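Local coordinates for DUF1904 domain-containing protein (Sebaldella termitidis, PDB 4M1A), which is of unknown function but forms a trimer and belongs to the clan of MIF-like (tautomerase-type) proteins, at residues L61-D66 with N94-N99; P2-R7 with D34-E39. All coordinates share one frame; numbering follows the deposited sequence.

Overall arrangement
The chain starts with strand 3-7, runs through helices 11-17 and 21-29, and returns in parallel as strand 37-47. Contact 2 closes this loop, at the start of both strands. Strand 56-62 then lies antiparallel to strand 3-7 on its other side. The chain continues through helix 67-82 into strand 89-95, and contact 1 closes this second loop, where both strands end. The two loops follow one another and do not nest. Their strands share one mixed sheet, in which strands 3-7 and 56-62 are neighbours. The contacts touch there: Leu61 N lies 2.8 Å from His3 O, a probable hydrogen bond. Both contacts also reach the second subunit of the trimer.

Contact 1: L61-D66 with N94-N99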
ATOM      1  N   LEU A  61      -3.107  -1.075   9.601  1.00 15.60           N
ATOM      2  CA  LEU A  61      -4.318  -0.322   9.190  1.00 17.01           C
ATOM      3  C   LEU A  61      -5.404  -0.581  10.185  1.00 18.27           C
ATOM      4  O   LEU A  61      -5.867  -1.724  10.355  1.00 18.87           O
ATOM      5  CB  LEU A  61      -4.770  -0.743   7.777  1.00 19.75           C
ATOM      6  CG  LEU A  61      -3.923  -0.356   6.583  1.00 26.11           C
ATOM      7  CD1 LEU A  61      -2.609  -1.109   6.539  1.00 32.22           C
ATOM      8  CD2 LEU A  61      -4.714  -0.607   5.283  1.00 32.49           C
ATOM      9  N   TRP A  62      -5.863   0.481  10.883  1.00 19.15           N
ATOM     10  CA  TRP A  62      -6.859   0.299  11.917  1.00 20.53           C
ATOM     11  C   TRP A  62      -7.647   1.572  12.181  1.00 21.55           C
ATOM     12  O   TRP A  62      -7.246   2.674  11.717  1.00 22.64           O
ATOM     13  CB  TRP A  62      -6.219  -0.174  13.223  1.00 21.11           C
ATOM     14  CG  TRP A  62      -5.295   0.774  13.931  1.00 19.95           C
ATOM     15  CD1 TRP A  62      -4.869   2.016  13.556  1.00 20.34           C
ATOM     16  CD2 TRP A  62      -4.786   0.560  15.235  1.00 21.89           C
ATOM     17  NE1 TRP A  62      -4.083   2.570  14.570  1.00 21.44           N
ATOM     18  CE2 TRP A  62      -4.010   1.668  15.588  1.00 21.68           C
ATOM     19  CE3 TRP A  62      -4.872  -0.544  16.123  1.00 24.19           C
ATOM     20  CZ2 TRP A  62      -3.338   1.752  16.844  1.00 25.43           C
ATOM     21  CZ3 TRP A  62      -4.253  -0.435  17.352  1.00 27.82           C
ATOM     22  CH2 TRP A  62      -3.472   0.674  17.678  1.00 26.14           C
ATOM     23  N   PHE A  63      -8.735   1.409  12.919  1.00 24.87           N
ATOM     24  CA  PHE A  63      -9.421   2.555  13.553  1.00 26.83           C
ATOM     25  C   PHE A  63      -8.506   2.984  14.726  1.00 28.35           C
ATOM     26  O   PHE A  63      -8.168   2.189  15.589  1.00 26.68           O
ATOM     27  CB  PHE A  63     -10.872   2.229  13.949  1.00 28.78           C
ATOM     28  CG  PHE A  63     -11.729   1.849  12.764  1.00 30.38           C
ATOM     29  CD1 PHE A  63     -11.948   2.743  11.766  1.00 39.30           C
ATOM     30  CD2 PHE A  63     -12.290   0.601  12.650  1.00 35.33           C
ATOM     31  CE1 PHE A  63     -12.697   2.376  10.646  1.00 40.56           C
ATOM     32  CE2 PHE A  63     -13.070   0.250  11.557  1.00 39.05           C
ATOM     33  CZ  PHE A  63     -13.243   1.129  10.536  1.00 37.32           C
ATOM     34  N   ASP A  64      -8.090   4.231  14.704  1.00 28.51           N
ATOM     35  CA  ASP A  64      -6.996   4.634  15.561  1.00 35.45           C
ATOM     36  C   ASP A  64      -7.379   4.503  17.005  1.00 39.40           C
ATOM     37  O   ASP A  64      -8.535   4.637  17.361  1.00 32.08           O
ATOM     38  CB  ASP A  64      -6.576   6.073  15.323  1.00 44.70           C
ATOM     39  CG  ASP A  64      -5.197   6.406  15.933  1.00 47.67           C
ATOM     40  OD1 ASP A  64      -4.301   5.495  16.125  1.00 51.43           O
ATOM     41  OD2 ASP A  64      -5.033   7.617  16.173  1.00 59.25           O
ATOM     42  N   ARG A  65      -6.383   4.193  17.799  1.00 39.93           N
ATOM     43  CA  ARG A  65      -6.515   4.075  19.234  1.00 46.77           C
ATOM     44  C   ARG A  65      -5.452   4.966  19.812  1.00 37.91           C
ATOM     45  O   ARG A  65      -4.656   5.556  19.084  1.00 51.22           O
ATOM     46  CB  ARG A  65      -6.299   2.639  19.639  1.00 44.11           C
ATOM     47  CG  ARG A  65      -7.562   1.819  19.582  1.00 47.30           C
ATOM     48  CD  ARG A  65      -7.239   0.506  18.983  1.00 49.09           C
ATOM     49  NE  ARG A  65      -8.395  -0.379  18.920  1.00 50.37           N
ATOM     50  CZ  ARG A  65      -8.930  -0.900  17.819  1.00 49.15           C
ATOM     51  NH1 ARG A  65      -8.511  -0.580  16.596  1.00 49.98           N
ATOM     52  NH2 ARG A  65      -9.949  -1.725  17.955  1.00 53.65           N
ATOM     53  N   ASP A  66      -5.394   5.057  21.102  1.00 37.71           N
ATOM     54  CA  ASP A  66      -4.505   6.000  21.645  1.00 37.65           C
ATOM     55  C   ASP A  66      -3.128   5.474  21.528  1.00 36.34           C
ATOM     56  O   ASP A  66      -2.930   4.283  21.098  1.00 29.41           O
ATOM     57  CB  ASP A  66      -4.869   6.394  23.081  1.00 53.36           C
ATOM     58  CG  ASP A  66      -5.105   5.208  24.023  1.00 49.84           C
ATOM     59  OD1 ASP A  66      -4.457   4.131  23.933  1.00 52.63           O
ATOM     60  OD2 ASP A  66      -5.975   5.408  24.886  1.00 56.25           O
ATOM     61  N   ASN A  94      -1.702   3.451  10.248  1.00 18.73           N
ATOM     62  CA  ASN A  94      -2.542   4.182   9.233  1.00 22.46           C
ATOM     63  C   ASN A  94      -3.987   4.168   9.721  1.00 20.99           C
ATOM     64  O   ASN A  94      -4.616   3.138   9.783  1.00 21.79           O
ATOM     65  CB  ASN A  94      -2.420   3.524   7.863  1.00 26.76           C
ATOM     66  CG  ASN A  94      -0.997   3.644   7.269  1.00 34.79           C
ATOM     67  OD1 ASN A  94      -0.309   2.645   7.003  1.00 43.79           O
ATOM     68  ND2 ASN A  94      -0.505   4.879   7.179  1.00 39.01           N
ATOM     69  N   PRO A  95      -4.511   5.318  10.132  1.00 24.19           N
ATOM     70  CA  PRO A  95      -5.850   5.426  10.710  1.00 25.71           C
ATOM     71  C   PRO A  95      -6.855   5.337   9.551  1.00 29.07           C
ATOM     72  O   PRO A  95      -6.666   5.977   8.533  1.00 34.52           O
ATOM     73  CB  PRO A  95      -5.879   6.805  11.390  1.00 31.04           C
ATOM     74  CG  PRO A  95      -4.662   7.528  10.929  1.00 34.67           C
ATOM     75  CD  PRO A  95      -3.800   6.608  10.068  1.00 29.91           C
ATOM     76  N   LEU A  96      -7.841   4.511   9.731  1.00 25.87           N
ATOM     77  CA  LEU A  96      -8.909   4.318   8.774  1.00 31.57           C
ATOM     78  C   LEU A  96      -9.999   5.255   9.176  1.00 27.42           C
ATOM     79  O   LEU A  96     -10.185   5.518  10.321  1.00 30.99           O
ATOM     80  CB  LEU A  96      -9.472   2.913   8.875  1.00 33.35           C
ATOM     81  CG  LEU A  96      -8.516   1.802   8.471  1.00 37.88           C
ATOM     82  CD1 LEU A  96      -9.129   0.507   8.974  1.00 43.52           C
ATOM     83  CD2 LEU A  96      -8.253   1.788   6.995  1.00 42.32           C
ATOM     84  N   ILE A  97     -10.795   5.647   8.209  1.00 28.83           N
ATOM     85  CA  ILE A  97     -11.917   6.529   8.415  1.00 25.96           C
ATOM     86  C   ILE A  97     -13.174   5.688   8.266  1.00 27.65           C
ATOM     87  O   ILE A  97     -13.349   5.054   7.217  1.00 23.86           O
ATOM     88  CB  ILE A  97     -11.807   7.720   7.424  1.00 30.40           C
ATOM     89  CG1 ILE A  97     -10.655   8.641   7.878  1.00 37.01           C
ATOM     90  CG2 ILE A  97     -13.093   8.558   7.404  1.00 29.04           C
ATOM     91  CD1 ILE A  97     -10.159   9.540   6.752  1.00 45.45           C
ATOM     92  N   GLU A  98     -14.076   5.693   9.268  1.00 27.84           N
ATOM     93  CA  GLU A  98     -15.198   4.744   9.331  1.00 30.17           C
ATOM     94  C   GLU A  98     -16.121   4.849   8.105  1.00 26.52           C
ATOM     95  O   GLU A  98     -16.571   3.810   7.576  1.00 26.94           O
ATOM     96  CB  GLU A  98     -16.055   4.892  10.642  1.00 40.03           C
ATOM     97  CG  GLU A  98     -15.335   4.386  11.893  1.00 50.26           C
ATOM     98  CD  GLU A  98     -16.139   4.471  13.186  1.00 62.21           C
ATOM     99  OE1 GLU A  98     -17.389   4.378  13.160  1.00 61.41           O
ATOM    100  OE2 GLU A  98     -15.490   4.588  14.255  1.00 75.17           O
ATOM    101  N   ASN A  99     -16.369   6.068   7.626  1.00 26.81           N
ATOM    102  CA  ASN A  99     -17.252   6.197   6.497  1.00 29.02           C
ATOM    103  C   ASN A  99     -16.547   5.892   5.175  1.00 28.33           C
ATOM    104  O   ASN A  99     -17.160   5.962   4.125  1.00 29.19           O
ATOM    105  CB  ASN A  99     -18.009   7.546   6.488  1.00 36.58           C
ATOM    106  CG  ASN A  99     -17.184   8.708   6.033  1.00 40.45           C
ATOM    107  OD1 ASN A  99     -15.959   8.652   5.810  1.00 40.96           O
ATOM    108  ND2 ASN A  99     -17.866   9.845   5.943  1.00 46.35           N
TER
HETATM  109  O   HOH W   1      -9.254   5.943  12.845  1.00 34.04           O
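Phe63 and Glu98 cross at about a right angle, with ring and carboxylate planes 70° apart. The touching is done by carbon: Glu98 CG lies 3.5 Å from Phe63 CE1. With Glu98 CG anti to its carbonyl carbon (chi1 -72°), that methylene meets the CE1-CD1 side of the ring. Leu96 meets the same ring, its CD1 over one face and its CB 3.7 Å from Phe63 CE1. Leu96 CD1 also packs on the main chain, 3.7 Å from Trp62 C. The two strand ends belong to the beta-alpha-beta unit of strand 56-62, helix 67-82 and strand 89-95, and they pair in parallel. Trp62 N donates to Asn94 O at 3.1 Å. Leu96 N donates to Trp62 O at 2.8 Å. The side chains of Leu61 and Asn94 share one face of the sheet. Those of Trp62 and Pro95 share the other, where the Trp62 indole packs on Arg70 and Ile73 of helix 67-82. Trp62 NE1 makes a weak hydrogen bond to Asp64 OD1 at 3.3 Å, while the stronger partner of this carboxylate is Arg70, in a salt bridge. Asp64 CB touches Pro95 CB at the edge of the contact. Water 1 bridges the segments nearby, accepting from Asp64 N at 2.8 Å and donating to Leu96 O at 2.7 Å.

Contact 2: P2-R7 with D34-E39; sequences PHIRVR and DWFTFE
Thr37 OG1 sits between its own backbone N and carbonyl carbon (chi1 66°), while His3 CG lies beside its backbone N (chi1 -52°). These torsions bring the hydroxyl to the edge of the imidazole, close to the ring plane. His3 ND1 donates to Thr37 OG1 at 2.7 Å. Strands 3-7 and 37-39 are parallel neighbours in the central sheet and belong to a beta-alpha-beta unit, consistent with the MIF fold. Main-chain bonds alternate along them, from Thr37 N to Pro2 O, Ile4 N to Thr37 O, Glu39 N to Ile4 O and Val6 N to Glu39 O. Pro2, which follows a cis peptide bond, lays its ring on Phe36. Its CD is 3.7 Å from the centroid of the Phe36 ring, 11° off the normal, a CH-pi contact. Ile4 and Phe38 lie side by side on the face opposite His3, with Ile4 CB 3.7 Å from Phe38 CD1. Phe38 packs on helix 21-29 there. Arg5 and Glu39 also run alongside each other, but their salt bridge is weak, 3.4 Å from Arg5 NE to Glu39 OE2, with guanidinium and carboxylate planes steeply inclined. Their stronger partners are on the second subunit: Glu59 for Arg5, and Thr43 for Glu39. Water 2 accepts from Thr37 OG1 and donates to Ile4 O and Glu39 OE2. Water 3 donates to Glu39 OE2 at 2.6 Å and accepts from Arg5 NH2 at 3.0 Å.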
ATOM      1  N   PRO A   2      -8.270  -4.837  12.559  1.00 26.46           N
ATOM      2  CA  PRO A   2      -7.035  -4.279  12.000  1.00 23.87           C
ATOM      3  C   PRO A   2      -6.350  -5.168  10.971  1.00 18.42           C
ATOM      4  O   PRO A   2      -6.457  -6.385  11.014  1.00 19.43           O
ATOM      5  CB  PRO A   2      -6.114  -4.097  13.223  1.00 22.39           C
ATOM      6  CG  PRO A   2      -7.110  -3.972  14.354  1.00 24.82           C
ATOM      7  CD  PRO A   2      -8.132  -4.984  14.020  1.00 27.84           C
ATOM      8  N   HIS A   3      -5.634  -4.520  10.093  1.00 17.01           N
ATOM      9  CA  HIS A   3      -4.933  -5.193   8.997  1.00 16.65           C
ATOM     10  C   HIS A   3      -3.455  -4.945   9.067  1.00 16.51           C
ATOM     11  O   HIS A   3      -3.015  -3.796   8.972  1.00 20.74           O
ATOM     12  CB  HIS A   3      -5.481  -4.726   7.643  1.00 17.36           C
ATOM     13  CG  HIS A   3      -6.951  -4.840   7.557  1.00 19.11           C
ATOM     14  ND1 HIS A   3      -7.604  -6.060   7.451  1.00 20.74           N
ATOM     15  CD2 HIS A   3      -7.913  -3.901   7.638  1.00 20.27           C
ATOM     16  CE1 HIS A   3      -8.903  -5.853   7.472  1.00 22.74           C
ATOM     17  NE2 HIS A   3      -9.117  -4.547   7.573  1.00 22.30           N
ATOM     18  N   ILE A   4      -2.672  -6.002   9.291  1.00 15.77           N
ATOM     19  CA  ILE A   4      -1.239  -5.855   9.515  1.00 14.09           C
ATOM     20  C   ILE A   4      -0.581  -6.370   8.229  1.00 14.70           C
ATOM     21  O   ILE A   4      -0.918  -7.509   7.749  1.00 16.77           O
ATOM     22  CB  ILE A   4      -0.756  -6.786  10.664  1.00 16.15           C
ATOM     23  CG1 ILE A   4      -1.369  -6.474  12.053  1.00 21.22           C
ATOM     24  CG2 ILE A   4       0.725  -6.711  10.855  1.00 18.46           C
ATOM     25  CD1 ILE A   4      -2.267  -5.400  12.258  1.00 23.83           C
ATOM     26  N   ARG A   5       0.381  -5.604   7.678  1.00 14.17           N
ATOM     27  CA  ARG A   5       1.135  -6.006   6.536  1.00 15.71           C
ATOM     28  C   ARG A   5       2.586  -5.930   6.762  1.00 14.97           C
ATOM     29  O   ARG A   5       3.076  -4.920   7.269  1.00 15.75           O
ATOM     30  CB  ARG A   5       0.829  -5.094   5.328  1.00 17.70           C
ATOM     31  CG  ARG A   5      -0.630  -5.116   5.012  1.00 19.29           C
ATOM     32  CD  ARG A   5      -0.942  -4.040   4.005  1.00 25.66           C
ATOM     33  NE  ARG A   5      -2.374  -4.069   3.703  1.00 27.70           N
ATOM     34  CZ  ARG A   5      -3.020  -3.140   2.995  1.00 26.77           C
ATOM     35  NH1 ARG A   5      -2.370  -2.099   2.465  1.00 24.76           N
ATOM     36  NH2 ARG A   5      -4.301  -3.323   2.788  1.00 27.47           N
ATOM     37  N   VAL A   6       3.293  -6.979   6.351  1.00 14.60           N
ATOM     38  CA  VAL A   6       4.721  -7.061   6.580  1.00 13.48           C
ATOM     39  C   VAL A   6       5.442  -7.204   5.250  1.00 16.19           C
ATOM     40  O   VAL A   6       5.121  -8.079   4.447  1.00 16.32           O
ATOM     41  CB  VAL A   6       5.102  -8.272   7.508  1.00 15.44           C
ATOM     42  CG1 VAL A   6       6.578  -8.236   7.785  1.00 16.87           C
ATOM     43  CG2 VAL A   6       4.374  -8.237   8.863  1.00 16.97           C
ATOM     44  N   ARG A   7       6.470  -6.391   5.065  1.00 13.82           N
ATOM     45  CA  ARG A   7       7.359  -6.496   3.936  1.00 16.27           C
ATOM     46  C   ARG A   7       8.770  -6.500   4.393  1.00 18.82           C
ATOM     47  O   ARG A   7       9.082  -6.111   5.534  1.00 18.97           O
ATOM     48  CB  ARG A   7       7.201  -5.321   2.977  1.00 17.65           C
ATOM     49  CG  ARG A   7       7.549  -3.962   3.503  1.00 19.00           C
ATOM     50  CD  ARG A   7       7.121  -2.863   2.521  1.00 23.83           C
ATOM     51  NE  ARG A   7       5.683  -2.703   2.600  1.00 22.02           N
ATOM     52  CZ  ARG A   7       4.932  -2.424   1.570  1.00 22.11           C
ATOM     53  NH1 ARG A   7       5.542  -2.240   0.415  1.00 21.24           N
ATOM     54  NH2 ARG A   7       3.587  -2.367   1.665  1.00 20.42           N
ATOM     55  N   ASP A  34     -10.323 -12.231  16.146  1.00 24.73           N
ATOM     56  CA  ASP A  34     -10.827 -12.447  14.738  1.00 30.78           C
ATOM     57  C   ASP A  34     -10.907 -11.208  13.899  1.00 26.10           C
ATOM     58  O   ASP A  34     -11.091 -11.305  12.721  1.00 26.20           O
ATOM     59  CB  ASP A  34     -12.241 -13.063  14.763  1.00 38.48           C
ATOM     60  CG  ASP A  34     -12.206 -14.553  14.795  1.00 56.04           C
ATOM     61  OD1 ASP A  34     -11.168 -15.132  14.362  1.00 69.28           O
ATOM     62  OD2 ASP A  34     -13.209 -15.160  15.262  1.00 72.09           O
ATOM     63  N   TRP A  35     -10.783 -10.026  14.485  1.00 23.68           N
ATOM     64  CA  TRP A  35     -10.807  -8.821  13.664  1.00 22.27           C
ATOM     65  C   TRP A  35      -9.440  -8.516  12.999  1.00 24.48           C
ATOM     66  O   TRP A  35      -9.332  -7.547  12.277  1.00 22.24           O
ATOM     67  CB  TRP A  35     -11.206  -7.666  14.477  1.00 22.68           C
ATOM     68  CG  TRP A  35     -12.619  -7.643  14.852  1.00 28.30           C
ATOM     69  CD1 TRP A  35     -13.543  -8.642  14.720  1.00 31.06           C
ATOM     70  CD2 TRP A  35     -13.280  -6.544  15.483  1.00 31.31           C
ATOM     71  NE1 TRP A  35     -14.766  -8.207  15.247  1.00 32.20           N
ATOM     72  CE2 TRP A  35     -14.620  -6.940  15.723  1.00 34.07           C
ATOM     73  CE3 TRP A  35     -12.867  -5.267  15.871  1.00 32.32           C
ATOM     74  CZ2 TRP A  35     -15.554  -6.097  16.350  1.00 40.21           C
ATOM     75  CZ3 TRP A  35     -13.798  -4.424  16.498  1.00 40.45           C
ATOM     76  CH2 TRP A  35     -15.128  -4.858  16.727  1.00 36.53           C
ATOM     77  N   PHE A  36      -8.422  -9.313  13.268  1.00 21.09           N
ATOM     78  CA  PHE A  36      -7.080  -9.059  12.729  1.00 19.18           C
ATOM     79  C   PHE A  36      -6.840  -9.866  11.502  1.00 20.51           C
ATOM     80  O   PHE A  36      -7.176 -11.077  11.480  1.00 19.42           O
ATOM     81  CB  PHE A  36      -5.979  -9.354  13.813  1.00 17.98           C
ATOM     82  CG  PHE A  36      -5.975  -8.367  14.912  1.00 17.73           C
ATOM     83  CD1 PHE A  36      -6.897  -8.480  15.987  1.00 19.72           C
ATOM     84  CD2 PHE A  36      -5.153  -7.278  14.871  1.00 18.81           C
ATOM     85  CE1 PHE A  36      -6.899  -7.510  17.001  1.00 20.77           C
ATOM     86  CE2 PHE A  36      -5.187  -6.323  15.852  1.00 19.87           C
ATOM     87  CZ  PHE A  36      -6.064  -6.445  16.942  1.00 22.35           C
ATOM     88  N   THR A  37      -6.226  -9.248  10.447  1.00 16.49           N
ATOM     89  CA  THR A  37      -5.653  -9.975   9.332  1.00 17.13           C
ATOM     90  C   THR A  37      -4.146  -9.646   9.272  1.00 15.38           C
ATOM     91  O   THR A  37      -3.691  -8.593   9.767  1.00 16.57           O
ATOM     92  CB  THR A  37      -6.331  -9.600   7.962  1.00 20.18           C
ATOM     93  OG1 THR A  37      -6.026  -8.240   7.682  1.00 20.10           O
ATOM     94  CG2 THR A  37      -7.817  -9.787   7.967  1.00 21.47           C
ATOM     95  N   PHE A  38      -3.388 -10.568   8.704  1.00 14.32           N
ATOM     96  CA  PHE A  38      -1.947 -10.466   8.566  1.00 15.10           C
ATOM     97  C   PHE A  38      -1.573 -10.873   7.161  1.00 15.20           C
ATOM     98  O   PHE A  38      -2.026 -11.962   6.674  1.00 16.16           O
ATOM     99  CB  PHE A  38      -1.244 -11.375   9.554  1.00 15.95           C
ATOM    100  CG  PHE A  38      -1.693 -11.199  10.962  1.00 15.25           C
ATOM    101  CD1 PHE A  38      -1.083 -10.253  11.791  1.00 16.26           C
ATOM    102  CD2 PHE A  38      -2.751 -11.952  11.447  1.00 17.24           C
ATOM    103  CE1 PHE A  38      -1.535 -10.077  13.107  1.00 19.13           C
ATOM    104  CE2 PHE A  38      -3.173 -11.788  12.749  1.00 18.93           C
ATOM    105  CZ  PHE A  38      -2.572 -10.824  13.555  1.00 16.87           C
ATOM    106  N   GLU A  39      -0.702 -10.082   6.555  1.00 15.48           N
ATOM    107  CA  GLU A  39      -0.171 -10.416   5.219  1.00 17.06           C
ATOM    108  C   GLU A  39       1.305 -10.286   5.133  1.00 17.04           C
ATOM    109  O   GLU A  39       1.903  -9.342   5.683  1.00 19.23           O
ATOM    110  CB  GLU A  39      -0.703  -9.415   4.221  1.00 18.04           C
ATOM    111  CG  GLU A  39      -2.132  -9.456   4.040  1.00 21.51           C
ATOM    112  CD  GLU A  39      -2.606  -8.230   3.250  1.00 23.54           C
ATOM    113  OE1 GLU A  39      -2.321  -8.204   2.007  1.00 23.34           O
ATOM    114  OE2 GLU A  39      -3.261  -7.336   3.869  1.00 21.03           O
TER
HETATM  115  O   HOH W   2      -3.636  -7.652   6.500  1.00 20.02           O
HETATM  116  O   HOH W   3      -5.333  -5.783   4.148  1.00 31.93           O